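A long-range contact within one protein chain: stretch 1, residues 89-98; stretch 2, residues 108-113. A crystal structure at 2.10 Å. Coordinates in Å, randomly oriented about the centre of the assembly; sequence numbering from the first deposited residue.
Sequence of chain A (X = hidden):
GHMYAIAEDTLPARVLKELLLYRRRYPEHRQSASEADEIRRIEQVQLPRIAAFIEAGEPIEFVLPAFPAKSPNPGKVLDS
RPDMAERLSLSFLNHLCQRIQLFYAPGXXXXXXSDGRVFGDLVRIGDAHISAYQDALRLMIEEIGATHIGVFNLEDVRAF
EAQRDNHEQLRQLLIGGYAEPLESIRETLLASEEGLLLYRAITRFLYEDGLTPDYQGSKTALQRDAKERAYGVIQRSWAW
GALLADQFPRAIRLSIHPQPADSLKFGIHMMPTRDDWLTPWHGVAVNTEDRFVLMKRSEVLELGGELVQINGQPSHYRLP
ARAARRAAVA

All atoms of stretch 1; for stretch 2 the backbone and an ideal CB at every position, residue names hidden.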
ATOM      1  N   SER A  89      -0.173 -10.194  -5.677  1.00 32.07           N
ATOM      2  CA  SER A  89       0.113  -9.512  -4.416  1.00 33.74           C
ATOM      3  C   SER A  89      -0.778 -10.025  -3.283  1.00 33.31           C
ATOM      4  O   SER A  89      -0.294 -10.291  -2.167  1.00 34.87           O
ATOM      5  CB  SER A  89      -0.026  -7.996  -4.560  1.00 33.20           C
ATOM      6  OG  SER A  89       0.889  -7.504  -5.515  1.00 33.97           O
ATOM      7  N   LEU A  90      -2.075 -10.156  -3.561  1.00 31.49           N
ATOM      8  CA  LEU A  90      -3.019 -10.650  -2.550  1.00 32.23           C
ATOM      9  C   LEU A  90      -2.762 -12.112  -2.205  1.00 33.44           C
ATOM     10  O   LEU A  90      -2.935 -12.534  -1.054  1.00 35.47           O
ATOM     11  CB  LEU A  90      -4.467 -10.463  -3.005  1.00 33.13           C
ATOM     12  CG  LEU A  90      -4.972  -9.014  -3.130  1.00 33.59           C
ATOM     13  CD1 LEU A  90      -6.196  -8.949  -4.043  1.00 29.05           C
ATOM     14  CD2 LEU A  90      -5.251  -8.424  -1.740  1.00 30.88           C
ATOM     15  N   SER A  91      -2.356 -12.888  -3.208  1.00 33.38           N
ATOM     16  CA  SER A  91      -2.042 -14.293  -2.990  1.00 32.62           C
ATOM     17  C   SER A  91      -0.788 -14.410  -2.116  1.00 35.50           C
ATOM     18  O   SER A  91      -0.721 -15.245  -1.203  1.00 36.94           O
ATOM     19  CB  SER A  91      -1.874 -15.006  -4.330  1.00 29.78           C
ATOM     20  OG  SER A  91      -1.553 -16.364  -4.120  1.00 33.97           O
ATOM     21  N   PHE A  92       0.194 -13.550  -2.381  1.00 38.23           N
ATOM     22  CA  PHE A  92       1.409 -13.495  -1.559  1.00 39.20           C
ATOM     23  C   PHE A  92       1.102 -13.237  -0.086  1.00 38.66           C
ATOM     24  O   PHE A  92       1.677 -13.882   0.804  1.00 37.97           O
ATOM     25  CB  PHE A  92       2.406 -12.426  -2.048  1.00 38.57           C
ATOM     26  CG  PHE A  92       3.498 -12.160  -1.049  1.00 39.30           C
ATOM     27  CD1 PHE A  92       4.615 -12.988  -0.993  1.00 40.32           C
ATOM     28  CD2 PHE A  92       3.373 -11.129  -0.118  1.00 38.89           C
ATOM     29  CE1 PHE A  92       5.593 -12.780  -0.047  1.00 41.44           C
ATOM     30  CE2 PHE A  92       4.352 -10.908   0.839  1.00 39.04           C
ATOM     31  CZ  PHE A  92       5.465 -11.733   0.874  1.00 41.02           C
ATOM     32  N   LEU A  93       0.218 -12.270   0.162  1.00 37.01           N
ATOM     33  CA  LEU A  93      -0.095 -11.844   1.517  1.00 36.05           C
ATOM     34  C   LEU A  93      -0.784 -12.971   2.261  1.00 36.90           C
ATOM     35  O   LEU A  93      -0.532 -13.198   3.447  1.00 33.42           O
ATOM     36  CB  LEU A  93      -0.987 -10.599   1.504  1.00 35.81           C
ATOM     37  CG  LEU A  93      -0.390  -9.256   1.058  1.00 34.09           C
ATOM     38  CD1 LEU A  93      -1.492  -8.227   0.957  1.00 31.76           C
ATOM     39  CD2 LEU A  93       0.690  -8.797   2.014  1.00 33.89           C
ATOM     40  N   ASN A  94      -1.663 -13.673   1.552  1.00 36.92           N
ATOM     41  CA  ASN A  94      -2.302 -14.840   2.119  1.00 36.64           C
ATOM     42  C   ASN A  94      -1.312 -15.956   2.470  1.00 37.00           C
ATOM     43  O   ASN A  94      -1.451 -16.588   3.511  1.00 40.49           O
ATOM     44  CB  ASN A  94      -3.415 -15.371   1.220  1.00 34.73           C
ATOM     45  CG  ASN A  94      -4.308 -16.342   1.950  1.00 35.82           C
ATOM     46  OD1 ASN A  94      -5.056 -15.942   2.838  1.00 37.27           O
ATOM     47  ND2 ASN A  94      -4.213 -17.626   1.610  1.00 35.49           N
ATOM     48  N   HIS A  95      -0.321 -16.192   1.611  1.00 39.23           N
ATOM     49  CA  HIS A  95       0.645 -17.265   1.852  1.00 40.88           C
ATOM     50  C   HIS A  95       1.585 -16.912   2.999  1.00 39.91           C
ATOM     51  O   HIS A  95       1.997 -17.782   3.748  1.00 38.52           O
ATOM     52  CB  HIS A  95       1.431 -17.641   0.584  1.00 45.51           C
ATOM     53  CG  HIS A  95       2.251 -18.890   0.728  1.00 50.04           C
ATOM     54  ND1 HIS A  95       3.628 -18.899   0.595  1.00 51.81           N
ATOM     55  CD2 HIS A  95       1.891 -20.167   1.016  1.00 52.63           C
ATOM     56  CE1 HIS A  95       4.076 -20.131   0.783  1.00 53.77           C
ATOM     57  NE2 HIS A  95       3.043 -20.920   1.036  1.00 53.33           N
ATOM     58  N   LEU A  96       1.916 -15.633   3.129  1.00 40.79           N
ATOM     59  CA  LEU A  96       2.656 -15.130   4.282  1.00 41.55           C
ATOM     60  C   LEU A  96       1.970 -15.531   5.617  1.00 40.43           C
ATOM     61  O   LEU A  96       2.627 -15.980   6.561  1.00 39.14           O
ATOM     62  CB  LEU A  96       2.805 -13.612   4.157  1.00 42.90           C
ATOM     63  CG  LEU A  96       3.650 -12.811   5.156  1.00 47.72           C
ATOM     64  CD1 LEU A  96       5.140 -13.119   5.051  1.00 49.81           C
ATOM     65  CD2 LEU A  96       3.428 -11.342   4.914  1.00 47.32           C
ATOM     66  N   CYS A  97       0.649 -15.381   5.677  1.00 39.12           N
ATOM     67  CA  CYS A  97      -0.133 -15.747   6.865  1.00 39.95           C
ATOM     68  C   CYS A  97      -0.077 -17.256   7.109  1.00 41.47           C
ATOM     69  O   CYS A  97       0.032 -17.691   8.262  1.00 44.18           O
ATOM     70  CB  CYS A  97      -1.593 -15.286   6.722  1.00 39.30           C
ATOM     71  SG  CYS A  97      -1.863 -13.493   6.858  1.00 38.07           S
ATOM     72  N   GLN A  98      -0.134 -18.039   6.022  1.00 39.57           N
ATOM     73  CA  GLN A  98      -0.048 -19.509   6.092  1.00 37.44           C
ATOM     74  C   GLN A  98       1.323 -19.976   6.604  1.00 38.47           C
ATOM     75  O   GLN A  98       1.409 -20.865   7.459  1.00 35.01           O
ATOM     76  CB  GLN A  98      -0.376 -20.148   4.728  1.00 37.31           C
ATOM     77  CG  GLN A  98      -1.840 -19.955   4.270  1.00 36.31           C
ATOM     78  CD  GLN A  98      -2.145 -20.560   2.902  1.00 35.51           C
ATOM     79  OE1 GLN A  98      -1.373 -20.420   1.952  1.00 38.46           O
ATOM     80  NE2 GLN A  98      -3.283 -21.227   2.797  1.00 34.17           N
ATOM     81  N   UNK A 108      -2.290 -16.041  11.603  1.00 37.82           N
ATOM     82  CA  UNK A 108      -2.222 -14.613  11.364  1.00 38.23           C
ATOM     83  C   UNK A 108      -3.298 -14.158  10.375  1.00 38.11           C
ATOM     84  O   UNK A 108      -3.819 -14.934   9.567  1.00 35.18           O
ATOM     85  CB  UNK A 108      -0.833 -14.234  10.846  1.00 38.23           C
ATOM     86  N   UNK A 109      -3.600 -12.873  10.449  1.00 38.90           N
ATOM     87  CA  UNK A 109      -4.663 -12.263   9.695  1.00 40.16           C
ATOM     88  C   UNK A 109      -4.095 -10.949   9.181  1.00 37.36           C
ATOM     89  O   UNK A 109      -3.418 -10.235   9.922  1.00 36.00           O
ATOM     90  CB  UNK A 109      -5.928 -12.065  10.533  1.00 40.16           C
ATOM     91  N   UNK A 110      -4.318 -10.656   7.904  1.00 37.67           N
ATOM     92  CA  UNK A 110      -3.990  -9.329   7.368  1.00 37.98           C
ATOM     93  C   UNK A 110      -5.271  -8.656   6.904  1.00 38.15           C
ATOM     94  O   UNK A 110      -5.986  -9.174   6.026  1.00 36.32           O
ATOM     95  CB  UNK A 110      -2.984  -9.426   6.220  1.00 37.98           C
ATOM     96  N   UNK A 111      -5.565  -7.509   7.509  1.00 34.89           N
ATOM     97  CA  UNK A 111      -6.699  -6.714   7.073  1.00 34.55           C
ATOM     98  C   UNK A 111      -6.200  -5.616   6.145  1.00 35.22           C
ATOM     99  O   UNK A 111      -5.431  -4.736   6.553  1.00 36.19           O
ATOM    100  CB  UNK A 111      -7.452  -6.124   8.267  1.00 34.55           C
ATOM    101  N   UNK A 112      -6.627  -5.692   4.888  1.00 36.16           N
ATOM    102  CA  UNK A 112      -6.349  -4.655   3.916  1.00 34.46           C
ATOM    103  C   UNK A 112      -7.275  -3.487   4.212  1.00 36.91           C
ATOM    104  O   UNK A 112      -8.493  -3.605   4.091  1.00 40.23           O
ATOM    105  CB  UNK A 112      -6.527  -5.164   2.484  1.00 34.46           C
ATOM    106  N   UNK A 113      -6.690  -2.367   4.637  1.00 37.90           N
ATOM    107  CA  UNK A 113      -7.465  -1.186   4.986  1.00 37.55           C
ATOM    108  C   UNK A 113      -7.413  -0.191   3.826  1.00 38.56           C
ATOM    109  O   UNK A 113      -6.625   0.747   3.816  1.00 36.82           O
ATOM    110  CB  UNK A 113      -6.941  -0.550   6.275  1.00 37.55           C
TER

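The helix of stretch 1 and the strand of stretch 2 run nearly antiparallel, at 154°, with their axes 7.8 Å apart at closest approach. No hydrogen bond crosses between them, so the contact rests on packing. In the strand, even-numbered positions point their CB toward the helix.

Position 108 lies where the two backbones come close: its CA is 5.1 Å from the CA of Cys 97. Phi/psi of -153/158 is fully extended. The ideal CB points toward the helix and sits 4.2 Å from Cys 97 SG. Stretch 1 offers a sulfur here and no charged group. A small side chain fits easily; alanine, serine or cysteine would suit. The residue is Ala 108. Its CB packs on Cys 97 SG at 4.2 Å, and its backbone O lies 3.6 Å from Cys 97 CB.

Position 109 points away. Its ideal CB has nothing of stretch 1 within 5.5 Å, so stretch 1 sets little limit on the side chain, and a long polar one is as acceptable as any. The residue is Lys 109, whose side chain makes no contact with stretch 1.

Position 110 is the centre of the contact. The CB points toward the helix, with the ideal CB 4.3 Å from Cys 97 SG and 5.3 Å from Leu 93 CB. Beyond it, Leu 93, Leu 96 and Cys 97 border an apolar space. The CA of position 110 is 7.5 Å from Leu 93 CA, which leaves room for a medium-sized aliphatic chain. Isoleucine, leucine, valine or methionine would suit; stretch 1 offers no charged partner here. The residue is Ile 110, with chi1 m and chi2 t. CG1 lies 3.6 Å from Cys 97 SG. CD1 reaches on to Leu 93 CD2 at 4.0 Å and Leu 96 CD2 at 4.2 Å. CD1 also lies 3.6 Å from Leu 93 O, against the helix backbone.

Position 111 is out of reach of the helix, and stretch 1 does not select its side chain. The residue is Thr 111.

Position 112 again points toward the helix, but the gap is wider: the CA of position 112 is 9.4 Å from Leu 90 CA. An aliphatic residue such as valine, isoleucine or leucine would suit. The residue is Val 112, chi1 t, whose CG2 meets Leu 90 CD2 at 4.5 Å, a loose contact.

Position 113 is out of reach too; it is Cys 113.

Stretch 2, residues 108-113: AKITVC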
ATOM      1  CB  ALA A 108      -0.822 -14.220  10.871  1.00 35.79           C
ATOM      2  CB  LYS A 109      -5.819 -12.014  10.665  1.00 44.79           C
ATOM      3  CG  LYS A 109      -7.130 -11.569  10.070  1.00 48.07           C
ATOM      4  CD  LYS A 109      -8.101 -11.285  11.208  1.00 49.42           C
ATOM      5  CE  LYS A 109      -9.525 -11.131  10.719  1.00 51.03           C
ATOM      6  NZ  LYS A 109     -10.448 -11.643  11.780  1.00 53.26           N
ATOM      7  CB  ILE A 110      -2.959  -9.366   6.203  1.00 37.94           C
ATOM      8  CG1 ILE A 110      -1.630  -9.955   6.675  1.00 37.65           C
ATOM      9  CG2 ILE A 110      -2.733  -7.929   5.609  1.00 35.73           C
ATOM     10  CD1 ILE A 110      -0.616 -10.232   5.524  1.00 35.98           C
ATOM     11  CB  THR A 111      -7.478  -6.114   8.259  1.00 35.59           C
ATOM     12  OG1 THR A 111      -7.885  -7.172   9.133  1.00 38.49           O
ATOM     13  CG2 THR A 111      -8.718  -5.375   7.766  1.00 36.20           C
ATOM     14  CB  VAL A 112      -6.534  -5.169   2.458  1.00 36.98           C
ATOM     15  CG1 VAL A 112      -6.520  -4.005   1.455  1.00 34.30           C
ATOM     16  CG2 VAL A 112      -5.452  -6.181   2.110  1.00 35.27           C
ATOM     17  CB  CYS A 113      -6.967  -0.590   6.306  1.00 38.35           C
ATOM     18  SG  CYS A 113      -7.191  -1.726   7.734  1.00 37.93           S
TER
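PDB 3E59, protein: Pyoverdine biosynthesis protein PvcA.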